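Local coordinates for protein probable 2-hydroxyhepta-2,4-diene-1,7-dioate isomerase (Thermus thermophilus, PDB 2DFU) that probably acts as a metal-dependent 2-hydroxyhepta-2,4-diene-1,7-dioate isomerase or acetylpyruvate hydrolase of the fumarylacetoacetate hydrolase family, at residues A[74-79]-A[202-207]. Sequence-based numbering, arbitrary orientation.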
loop_
_atom_site.group_PDB
_atom_site.type_symbol
_atom_site.label_atom_id
_atom_site.label_comp_id
_atom_site.label_asym_id
_atom_site.label_seq_id
_atom_site.Cartn_x
_atom_site.Cartn_y
_atom_site.Cartn_z
ATOM N N LYS A 74 24.036 -3.330 2.668
ATOM C CA LYS A 74 24.339 -2.799 3.996
ATOM C C LYS A 74 23.044 -2.599 4.780
ATOM O O LYS A 74 23.013 -2.751 6.001
ATOM C CB LYS A 74 25.069 -1.460 3.865
ATOM C CG LYS A 74 24.352 -0.458 2.960
ATOM C CD LYS A 74 24.968 0.939 3.029
ATOM C CE LYS A 74 24.586 1.679 4.311
ATOM N NZ LYS A 74 25.110 1.038 5.555
ATOM N N GLU A 75 21.985 -2.237 4.063
ATOM C CA GLU A 75 20.670 -2.027 4.662
ATOM C C GLU A 75 19.673 -2.879 3.890
ATOM O O GLU A 75 19.894 -3.207 2.721
ATOM C CB GLU A 75 20.239 -0.561 4.559
ATOM C CG GLU A 75 21.180 0.440 5.200
ATOM C CD GLU A 75 20.598 1.846 5.233
ATOM O OE1 GLU A 75 20.086 2.306 4.191
ATOM O OE2 GLU A 75 20.659 2.492 6.301
ATOM N N PRO A 76 18.559 -3.256 4.533
ATOM C CA PRO A 76 17.558 -4.072 3.842
ATOM C C PRO A 76 16.964 -3.303 2.660
ATOM O O PRO A 76 16.546 -2.160 2.815
ATOM C CB PRO A 76 16.513 -4.331 4.926
ATOM C CG PRO A 76 17.297 -4.232 6.206
ATOM C CD PRO A 76 18.195 -3.054 5.946
ATOM N N GLY A 77 16.961 -3.913 1.479
ATOM C CA GLY A 77 16.369 -3.265 0.322
ATOM C C GLY A 77 14.880 -3.512 0.470
ATOM O O GLY A 77 14.484 -4.627 0.814
ATOM N N LEU A 78 14.050 -2.502 0.227
ATOM C CA LEU A 78 12.608 -2.672 0.395
ATOM C C LEU A 78 11.759 -2.295 -0.811
ATOM O O LEU A 78 12.167 -1.496 -1.654
ATOM C CB LEU A 78 12.126 -1.832 1.577
ATOM C CG LEU A 78 12.805 -1.982 2.941
ATOM C CD1 LEU A 78 12.340 -0.852 3.848
ATOM C CD2 LEU A 78 12.478 -3.332 3.559
ATOM N N PHE A 79 10.571 -2.888 -0.887
ATOM C CA PHE A 79 9.615 -2.567 -1.936
ATOM C C PHE A 79 8.217 -2.858 -1.408
ATOM O O PHE A 79 8.047 -3.642 -0.468
ATOM C CB PHE A 79 9.893 -3.328 -3.245
ATOM C CG PHE A 79 9.794 -4.821 -3.137
ATOM C CD1 PHE A 79 10.901 -5.581 -2.777
ATOM C CD2 PHE A 79 8.606 -5.474 -3.451
ATOM C CE1 PHE A 79 10.827 -6.977 -2.736
ATOM C CE2 PHE A 79 8.521 -6.866 -3.413
ATOM C CZ PHE A 79 9.631 -7.619 -3.058
ATOM N N MET A 202 19.703 -15.648 7.303
ATOM C CA MET A 202 19.222 -14.347 6.848
ATOM C C MET A 202 20.285 -13.280 7.070
ATOM O O MET A 202 20.933 -13.247 8.115
ATOM C CB MET A 202 17.953 -13.927 7.598
ATOM C CG MET A 202 16.650 -14.511 7.067
ATOM S SD MET A 202 15.241 -13.827 7.983
ATOM C CE MET A 202 13.844 -14.781 7.263
ATOM N N ILE A 203 20.456 -12.411 6.083
ATOM C CA ILE A 203 21.418 -11.324 6.187
ATOM C C ILE A 203 20.897 -10.380 7.262
ATOM O O ILE A 203 21.647 -9.921 8.130
ATOM C CB ILE A 203 21.542 -10.584 4.850
ATOM C CG1 ILE A 203 22.070 -11.553 3.786
ATOM C CG2 ILE A 203 22.435 -9.360 5.005
ATOM C CD1 ILE A 203 22.133 -10.979 2.389
ATOM N N PHE A 204 19.597 -10.106 7.200
ATOM C CA PHE A 204 18.938 -9.243 8.174
ATOM C C PHE A 204 17.883 -10.088 8.863
ATOM O O PHE A 204 17.060 -10.729 8.202
ATOM C CB PHE A 204 18.260 -8.065 7.478
ATOM C CG PHE A 204 19.191 -7.244 6.644
ATOM C CD1 PHE A 204 20.153 -6.442 7.244
ATOM C CD2 PHE A 204 19.129 -7.300 5.255
ATOM C CE1 PHE A 204 21.043 -5.707 6.474
ATOM C CE2 PHE A 204 20.017 -6.567 4.469
ATOM C CZ PHE A 204 20.977 -5.769 5.080
ATOM N N SER A 205 17.911 -10.105 10.189
ATOM C CA SER A 205 16.934 -10.871 10.941
ATOM C C SER A 205 15.565 -10.193 10.833
ATOM O O SER A 205 15.453 -9.030 10.427
ATOM C CB SER A 205 17.340 -10.948 12.414
ATOM O OG SER A 205 17.116 -9.704 13.065
ATOM N N VAL A 206 14.524 -10.924 11.205
ATOM C CA VAL A 206 13.175 -10.379 11.174
ATOM C C VAL A 206 13.108 -9.159 12.089
ATOM O O VAL A 206 12.540 -8.130 11.730
ATOM C CB VAL A 206 12.149 -11.432 11.641
ATOM C CG1 VAL A 206 10.771 -10.796 11.797
ATOM C CG2 VAL A 206 12.110 -12.577 10.639
ATOM N N ALA A 207 13.702 -9.279 13.272
ATOM C CA ALA A 207 13.705 -8.184 14.232
ATOM C C ALA A 207 14.385 -6.940 13.665
ATOM O O ALA A 207 13.929 -5.820 13.892
ATOM C CB ALA A 207 14.394 -8.625 15.515
#
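F204 lays its ring against P76 in a CH-pi contact, within a domain of the fumarylacetoacetate hydrolase family. The contact joins the loop that leads into strand 78-81 to the turn that precedes helix 206-214. Followed outward from its backbone, the phenylalanine first meets the proline at CB, which touches P76 CG. The ring then starts on the same atom, F204 CG lying 3.6 Å from P76 CG. With CG placed beside the backbone N and anti to the carbonyl carbon (chi1 -57°), the ring reaches across to the opposing loop. P76 CG sits over the ring centre, 3.6 Å from the centroid and 12° off the ring normal. The two ortho carbons also border the pyrrolidine: CD1 lies near P76 CG and CD, and CD2 comes within 3.7 Å of P76 CG.

Farther out, the ring passes over the backbone side of the same pyrrolidine and reaches the chain before it. F204 CE2 is 3.6 Å from both P76 CA and P76 N, whereas CE1 has K74 O near the ring plane, at its edge. The opposite face is covered by the phenylalanine's own neighbour, I203 CG2, so the ring is sandwiched between two aliphatic groups. An alanine here would end at CB, which is likely to strip P76 CG of its aromatic partner and leave a gap between P76 and I203.

No hydrogen bond crosses between the two segments, but N56 OD1 accepts one from F204 N and the N56 backbone bonds to that of I203, which probably helps to hold the turn. Y212 of the following helix also packs on P76. At the far end of the ring, CZ approaches the E75-P76 peptide, 3.4 Å from E75 C and 3.5 Å from P76 N.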